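Local coordinates for protein alginate lyase (Aplysia kurodai, PDB 5GMT) that probably cleaves alginate as a polysaccharide lyase of family 14, with specificity for polymannuronate, at residues A[134-143]-A[237-248]. Sequence-based numbering, arbitrary orientation.
Sequences SSCFSLRLMW and HHLRGMFFSTFF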
ATOM      1  N   SER A 134      -0.717  18.126   7.321  1.00  9.82           N
ATOM      2  CA  SER A 134      -0.158  18.639   6.090  1.00 11.65           C
ATOM      3  C   SER A 134       1.316  18.307   5.974  1.00 15.51           C
ATOM      4  O   SER A 134       2.093  19.116   5.476  1.00 18.59           O
ATOM      5  CB  SER A 134      -0.356  20.158   6.026  1.00 15.40           C
ATOM      6  OG  SER A 134      -0.117  20.640   4.718  1.00 17.50           O
ATOM      7  N   SER A 135       1.706  17.130   6.458  1.00 11.88           N
ATOM      8  CA  SER A 135       3.104  16.715   6.429  1.00 10.02           C
ATOM      9  C   SER A 135       3.333  15.475   5.567  1.00 10.35           C
ATOM     10  O   SER A 135       4.473  15.032   5.395  1.00  9.57           O
ATOM     11  CB  SER A 135       3.599  16.441   7.859  1.00 15.05           C
ATOM     12  OG  SER A 135       2.834  15.409   8.450  1.00 12.01           O
ATOM     13  N   CYS A 136       2.260  14.915   5.019  1.00  8.90           N
ATOM     14  CA  CYS A 136       2.382  13.614   4.375  1.00  8.94           C
ATOM     15  C   CYS A 136       1.267  13.330   3.387  1.00 10.53           C
ATOM     16  O   CYS A 136       0.259  14.035   3.338  1.00  7.79           O
ATOM     17  CB  CYS A 136       2.421  12.509   5.446  1.00  8.71           C
ATOM     18  SG  CYS A 136       1.060  12.567   6.661  1.00  8.89           S
ATOM     19  N   PHE A 137       1.465  12.284   2.596  1.00  5.66           N
ATOM     20  CA  PHE A 137       0.372  11.643   1.871  1.00  5.57           C
ATOM     21  C   PHE A 137       0.639  10.137   1.881  1.00  6.79           C
ATOM     22  O   PHE A 137       1.790   9.718   1.929  1.00  6.84           O
ATOM     23  CB  PHE A 137       0.260  12.186   0.443  1.00  5.93           C
ATOM     24  CG  PHE A 137       1.493  11.949  -0.395  1.00  6.06           C
ATOM     25  CD1 PHE A 137       2.579  12.818  -0.323  1.00  6.53           C
ATOM     26  CD2 PHE A 137       1.564  10.864  -1.254  1.00  8.05           C
ATOM     27  CE1 PHE A 137       3.713  12.600  -1.094  1.00  5.59           C
ATOM     28  CE2 PHE A 137       2.697  10.637  -2.029  1.00  7.36           C
ATOM     29  CZ  PHE A 137       3.777  11.510  -1.946  1.00  6.56           C
ATOM     30  N   SER A 138      -0.402   9.317   1.868  1.00  5.92           N
ATOM     31  CA  SER A 138      -0.154   7.881   1.805  1.00  4.77           C
ATOM     32  C   SER A 138      -1.073   7.248   0.783  1.00  7.49           C
ATOM     33  O   SER A 138      -2.229   7.656   0.639  1.00  6.42           O
ATOM     34  CB  SER A 138      -0.322   7.225   3.181  1.00  7.50           C
ATOM     35  OG  SER A 138      -1.663   7.257   3.632  1.00  7.68           O
ATOM     36  N   LEU A 139      -0.544   6.251   0.077  1.00  5.99           N
ATOM     37  CA  LEU A 139      -1.240   5.672  -1.055  1.00  5.86           C
ATOM     38  C   LEU A 139      -1.227   4.153  -0.989  1.00  9.09           C
ATOM     39  O   LEU A 139      -0.861   3.480  -1.953  1.00  8.14           O
ATOM     40  CB  LEU A 139      -0.611   6.155  -2.368  1.00  6.19           C
ATOM     41  CG  LEU A 139      -0.604   7.683  -2.557  1.00  7.74           C
ATOM     42  CD1 LEU A 139       0.331   8.119  -3.701  1.00  6.20           C
ATOM     43  CD2 LEU A 139      -2.026   8.235  -2.758  1.00  6.07           C
ATOM     44  N   ARG A 140      -1.612   3.618   0.162  1.00  6.11           N
ATOM     45  CA  ARG A 140      -1.869   2.181   0.285  1.00  3.34           C
ATOM     46  C   ARG A 140      -2.977   1.709  -0.661  1.00  5.53           C
ATOM     47  O   ARG A 140      -3.747   2.507  -1.197  1.00  5.82           O
ATOM     48  CB  ARG A 140      -2.252   1.835   1.721  1.00  6.00           C
ATOM     49  CG  ARG A 140      -1.139   2.065   2.719  1.00  5.45           C
ATOM     50  CD  ARG A 140      -1.656   1.851   4.119  1.00  9.30           C
ATOM     51  NE  ARG A 140      -2.546   2.933   4.548  1.00  5.95           N
ATOM     52  CZ  ARG A 140      -3.109   3.018   5.746  1.00  7.98           C
ATOM     53  NH1 ARG A 140      -2.878   2.088   6.673  1.00  7.94           N
ATOM     54  NH2 ARG A 140      -3.910   4.046   6.017  1.00  7.75           N
ATOM     55  N   LEU A 141      -3.025   0.400  -0.882  1.00  4.85           N
ATOM     56  CA  LEU A 141      -4.165  -0.218  -1.550  1.00  7.28           C
ATOM     57  C   LEU A 141      -5.066  -0.794  -0.472  1.00  6.77           C
ATOM     58  O   LEU A 141      -4.649  -0.950   0.681  1.00  5.15           O
ATOM     59  CB  LEU A 141      -3.712  -1.302  -2.537  1.00  7.23           C
ATOM     60  CG  LEU A 141      -3.293  -0.899  -3.959  1.00  7.42           C
ATOM     61  CD1 LEU A 141      -2.139   0.079  -3.925  1.00 11.48           C
ATOM     62  CD2 LEU A 141      -2.903  -2.145  -4.767  1.00  7.26           C
ATOM     63  N   MET A 142      -6.312  -1.081  -0.822  1.00  8.41           N
ATOM     64  CA  MET A 142      -7.174  -1.834   0.076  1.00  5.64           C
ATOM     65  C   MET A 142      -7.884  -2.907  -0.711  1.00  8.41           C
ATOM     66  O   MET A 142      -8.079  -2.755  -1.915  1.00  7.74           O
ATOM     67  CB  MET A 142      -8.203  -0.934   0.771  1.00  8.72           C
ATOM     68  CG  MET A 142      -7.718  -0.314   2.076  1.00  7.31           C
ATOM     69  SD  MET A 142      -9.066   0.372   3.074  1.00  7.19           S
ATOM     70  CE  MET A 142      -9.993  -1.102   3.487  1.00  8.10           C
ATOM     71  N   TRP A 143      -8.237  -4.004  -0.049  1.00  7.69           N
ATOM     72  CA  TRP A 143      -9.268  -4.872  -0.604  1.00  8.24           C
ATOM     73  C   TRP A 143     -10.565  -4.516   0.091  1.00 10.86           C
ATOM     74  O   TRP A 143     -10.578  -3.812   1.110  1.00  7.60           O
ATOM     75  CB  TRP A 143      -8.937  -6.368  -0.448  1.00  6.56           C
ATOM     76  CG  TRP A 143      -9.049  -6.927   0.950  1.00  7.61           C
ATOM     77  CD1 TRP A 143     -10.184  -7.378   1.578  1.00  7.33           C
ATOM     78  CD2 TRP A 143      -7.977  -7.121   1.877  1.00  9.47           C
ATOM     79  NE1 TRP A 143      -9.880  -7.819   2.846  1.00  8.05           N
ATOM     80  CE2 TRP A 143      -8.529  -7.681   3.050  1.00  8.55           C
ATOM     81  CE3 TRP A 143      -6.599  -6.872   1.830  1.00  8.49           C
ATOM     82  CZ2 TRP A 143      -7.753  -7.990   4.169  1.00 10.55           C
ATOM     83  CZ3 TRP A 143      -5.828  -7.189   2.941  1.00 10.24           C
ATOM     84  CH2 TRP A 143      -6.410  -7.737   4.097  1.00  9.45           C
ATOM     85  N   HIS A 237       7.944  18.445  -0.152  1.00 13.23           N
ATOM     86  CA  HIS A 237       7.386  17.081  -0.064  1.00  8.72           C
ATOM     87  C   HIS A 237       7.743  16.250  -1.293  1.00  9.74           C
ATOM     88  O   HIS A 237       7.630  16.723  -2.433  1.00 10.27           O
ATOM     89  CB  HIS A 237       5.857  17.107   0.080  1.00 10.55           C
ATOM     90  CG  HIS A 237       5.377  17.653   1.386  1.00  7.85           C
ATOM     91  ND1 HIS A 237       4.050  17.618   1.764  1.00 13.08           N
ATOM     92  CD2 HIS A 237       6.043  18.253   2.402  1.00 13.50           C
ATOM     93  CE1 HIS A 237       3.922  18.165   2.958  1.00 16.12           C
ATOM     94  NE2 HIS A 237       5.112  18.569   3.364  1.00 12.78           N
ATOM     95  N   HIS A 238       8.153  15.003  -1.062  1.00  8.15           N
ATOM     96  CA  HIS A 238       8.472  14.079  -2.147  1.00  7.56           C
ATOM     97  C   HIS A 238       8.070  12.656  -1.774  1.00  8.01           C
ATOM     98  O   HIS A 238       7.662  12.398  -0.647  1.00  6.36           O
ATOM     99  CB  HIS A 238       9.967  14.128  -2.479  1.00  8.02           C
ATOM    100  CG  HIS A 238      10.459  15.504  -2.808  1.00  9.91           C
ATOM    101  ND1 HIS A 238      10.251  16.094  -4.039  1.00 10.99           N
ATOM    102  CD2 HIS A 238      11.135  16.411  -2.063  1.00 12.39           C
ATOM    103  CE1 HIS A 238      10.788  17.303  -4.039  1.00 12.12           C
ATOM    104  NE2 HIS A 238      11.333  17.517  -2.853  1.00 12.16           N
ATOM    105  N   LEU A 239       8.170  11.737  -2.726  1.00  7.34           N
ATOM    106  CA  LEU A 239       7.897  10.332  -2.429  1.00  5.97           C
ATOM    107  C   LEU A 239       9.056   9.786  -1.616  1.00  9.17           C
ATOM    108  O   LEU A 239      10.210  10.097  -1.909  1.00  6.99           O
ATOM    109  CB  LEU A 239       7.703   9.536  -3.718  1.00  6.01           C
ATOM    110  CG  LEU A 239       6.338   9.744  -4.367  1.00  8.69           C
ATOM    111  CD1 LEU A 239       6.425   9.540  -5.879  1.00  9.40           C
ATOM    112  CD2 LEU A 239       5.324   8.789  -3.740  1.00  6.75           C
ATOM    113  N   ARG A 240       8.754   8.981  -0.597  1.00  8.47           N
ATOM    114  CA  ARG A 240       9.788   8.519   0.327  1.00  5.72           C
ATOM    115  C   ARG A 240      10.026   7.014   0.267  1.00  8.84           C
ATOM    116  O   ARG A 240      11.114   6.542   0.597  1.00  9.63           O
ATOM    117  CB  ARG A 240       9.424   8.920   1.759  1.00  7.31           C
ATOM    118  CG  ARG A 240       9.271  10.438   1.973  1.00  7.04           C
ATOM    119  CD  ARG A 240      10.593  11.173   1.715  1.00 10.19           C
ATOM    120  NE  ARG A 240      10.423  12.621   1.828  1.00  9.96           N
ATOM    121  CZ  ARG A 240      11.265  13.516   1.320  1.00 11.14           C
ATOM    122  NH1 ARG A 240      12.359  13.115   0.679  1.00  7.44           N
ATOM    123  NH2 ARG A 240      11.001  14.812   1.443  1.00  8.04           N
ATOM    124  N   GLY A 241       9.020   6.250  -0.148  1.00  6.76           N
ATOM    125  CA  GLY A 241       9.189   4.811  -0.167  1.00  7.11           C
ATOM    126  C   GLY A 241       7.899   4.048   0.007  1.00  6.63           C
ATOM    127  O   GLY A 241       6.835   4.546  -0.335  1.00  6.37           O
ATOM    128  N   MET A 242       8.004   2.844   0.570  1.00  6.67           N
ATOM    129  CA  MET A 242       6.863   1.944   0.690  1.00  5.26           C
ATOM    130  C   MET A 242       6.278   1.952   2.093  1.00  5.73           C
ATOM    131  O   MET A 242       7.008   1.808   3.081  1.00  8.46           O
ATOM    132  CB  MET A 242       7.251   0.508   0.333  1.00  7.27           C
ATOM    133  CG  MET A 242       6.075  -0.471   0.498  1.00  7.47           C
ATOM    134  SD  MET A 242       6.480  -2.207   0.210  1.00  7.36           S
ATOM    135  CE  MET A 242       7.771  -2.471   1.416  1.00  8.64           C
ATOM    136  N   PHE A 243       4.962   2.125   2.161  1.00  4.91           N
ATOM    137  CA  PHE A 243       4.199   1.983   3.400  1.00  5.84           C
ATOM    138  C   PHE A 243       3.677   0.555   3.414  1.00  5.38           C
ATOM    139  O   PHE A 243       2.657   0.271   2.807  1.00  4.72           O
ATOM    140  CB  PHE A 243       3.093   3.061   3.450  1.00  5.17           C
ATOM    141  CG  PHE A 243       2.239   3.063   4.703  1.00  5.99           C
ATOM    142  CD1 PHE A 243       2.585   2.333   5.824  1.00  8.03           C
ATOM    143  CD2 PHE A 243       1.166   3.948   4.796  1.00  7.32           C
ATOM    144  CE1 PHE A 243       1.789   2.380   6.975  1.00 10.88           C
ATOM    145  CE2 PHE A 243       0.386   4.023   5.952  1.00 10.03           C
ATOM    146  CZ  PHE A 243       0.692   3.247   7.030  1.00  9.24           C
ATOM    147  N   PHE A 244       4.426  -0.352   4.043  1.00  6.47           N
ATOM    148  CA  PHE A 244       3.945  -1.726   4.177  1.00  5.50           C
ATOM    149  C   PHE A 244       2.883  -1.731   5.253  1.00  5.67           C
ATOM    150  O   PHE A 244       3.138  -1.351   6.393  1.00  5.92           O
ATOM    151  CB  PHE A 244       5.061  -2.720   4.514  1.00  6.78           C
ATOM    152  CG  PHE A 244       4.602  -4.162   4.482  1.00  5.82           C
ATOM    153  CD1 PHE A 244       4.715  -4.912   3.318  1.00  6.03           C
ATOM    154  CD2 PHE A 244       4.033  -4.752   5.603  1.00  7.04           C
ATOM    155  CE1 PHE A 244       4.283  -6.239   3.274  1.00  6.04           C
ATOM    156  CE2 PHE A 244       3.598  -6.087   5.562  1.00  5.76           C
ATOM    157  CZ  PHE A 244       3.725  -6.816   4.396  1.00  4.24           C
ATOM    158  N   SER A 245       1.683  -2.164   4.889  1.00  5.22           N
ATOM    159  CA  SER A 245       0.549  -2.066   5.792  1.00  5.79           C
ATOM    160  C   SER A 245      -0.454  -3.136   5.400  1.00  6.39           C
ATOM    161  O   SER A 245      -0.912  -3.142   4.276  1.00  6.62           O
ATOM    162  CB  SER A 245      -0.073  -0.672   5.693  1.00  5.09           C
ATOM    163  OG  SER A 245      -1.132  -0.497   6.604  1.00  7.91           O
ATOM    164  N   THR A 246      -0.780  -4.051   6.306  1.00  5.90           N
ATOM    165  CA  THR A 246      -1.801  -5.044   5.989  1.00  4.07           C
ATOM    166  C   THR A 246      -2.432  -5.596   7.276  1.00  6.48           C
ATOM    167  O   THR A 246      -1.748  -5.999   8.230  1.00  6.10           O
ATOM    168  CB  THR A 246      -1.219  -6.192   5.093  1.00  4.42           C
ATOM    169  OG1 THR A 246      -2.287  -6.988   4.555  1.00  7.31           O
ATOM    170  CG2 THR A 246      -0.233  -7.080   5.865  1.00  7.48           C
ATOM    171  N   PHE A 247      -3.759  -5.553   7.282  1.00  5.69           N
ATOM    172  CA  PHE A 247      -4.595  -5.952   8.399  1.00  7.80           C
ATOM    173  C   PHE A 247      -6.025  -5.807   7.905  1.00 10.16           C
ATOM    174  O   PHE A 247      -6.266  -5.100   6.925  1.00  6.01           O
ATOM    175  CB  PHE A 247      -4.347  -5.082   9.637  1.00  5.84           C
ATOM    176  CG  PHE A 247      -4.497  -3.606   9.385  1.00  5.64           C
ATOM    177  CD1 PHE A 247      -3.388  -2.825   9.079  1.00  6.57           C
ATOM    178  CD2 PHE A 247      -5.742  -3.001   9.458  1.00  7.32           C
ATOM    179  CE1 PHE A 247      -3.523  -1.460   8.850  1.00  9.03           C
ATOM    180  CE2 PHE A 247      -5.885  -1.648   9.239  1.00  6.55           C
ATOM    181  CZ  PHE A 247      -4.771  -0.872   8.938  1.00  7.42           C
ATOM    182  N   PHE A 248      -6.962  -6.484   8.561  1.00  6.96           N
ATOM    183  CA  PHE A 248      -8.377  -6.319   8.237  1.00  7.54           C
ATOM    184  C   PHE A 248      -8.911  -5.048   8.897  1.00  7.44           C
ATOM    185  O   PHE A 248      -8.553  -4.731  10.037  1.00  8.02           O
ATOM    186  CB  PHE A 248      -9.188  -7.542   8.697  1.00  8.53           C
ATOM    187  CG  PHE A 248      -9.087  -8.719   7.770  1.00  9.13           C
ATOM    188  CD1 PHE A 248      -7.912  -9.461   7.691  1.00  8.93           C
ATOM    189  CD2 PHE A 248     -10.168  -9.090   6.981  1.00  7.74           C
ATOM    190  CE1 PHE A 248      -7.815 -10.549   6.831  1.00  8.32           C
ATOM    191  CE2 PHE A 248     -10.080 -10.172   6.124  1.00  9.48           C
ATOM    192  CZ  PHE A 248      -8.898 -10.902   6.046  1.00  9.41           C
TER
HETATM  193  O   HOH W   1       4.642  19.933   5.874  1.00 16.22           O
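Arg140 reaches from strand 136-143 over the ring of Phe243 to the hydroxyl of Ser245, both on strand 238-247. Its CB leads toward that strand, and CG meets the ring at Phe243 CD2, 3.6 Å away. CD lies over the ring face, 3.8 Å from the centroid in a CH-pi contact, and also touches Ser245 CB. The chain bends here (chi3 -72°), which lays the guanidinium nearly parallel to the ring, offset over its CE2-CZ side, the two planes 16° apart and NE 3.4 Å from Phe243 CE2. At the tip, Arg140 NH1 donates to Ser245 OG (3.1 Å) in a nearly straight bond within the guanidinium plane. Replaced by alanine, this position would probably lose much of its cover over that face of Phe243, which Ser245 CB shares, and leave Ser245 OG without its guanidinium donor. Tyr80 stacks with Phe243.

Toward one end, Trp143 CZ2 stands over the centre of the Phe248 ring in an edge-to-face pair, the rings steeply inclined, while Trp143 NE1 is hydrogen-bonded to Phe106 O. At the other, Phe137 presents its ring edge to Leu239, CZ lying 3.6 Å from Leu239 CD2. Nearby, a water donates to Ser134 O and hydrogen-bonds His237 NE2, linking the loops that lead into the two strands.

The strands run in the same general direction, their axes at 45° and 7.7 Å apart at closest, because each pairs antiparallel with strand 110-118 between them. Arg140, Phe243 and Ser245 thus meet across strand 110-118 on one face of the antiparallel sheet, in a two-sheet beta-sandwich consistent with the family's concanavalin clan.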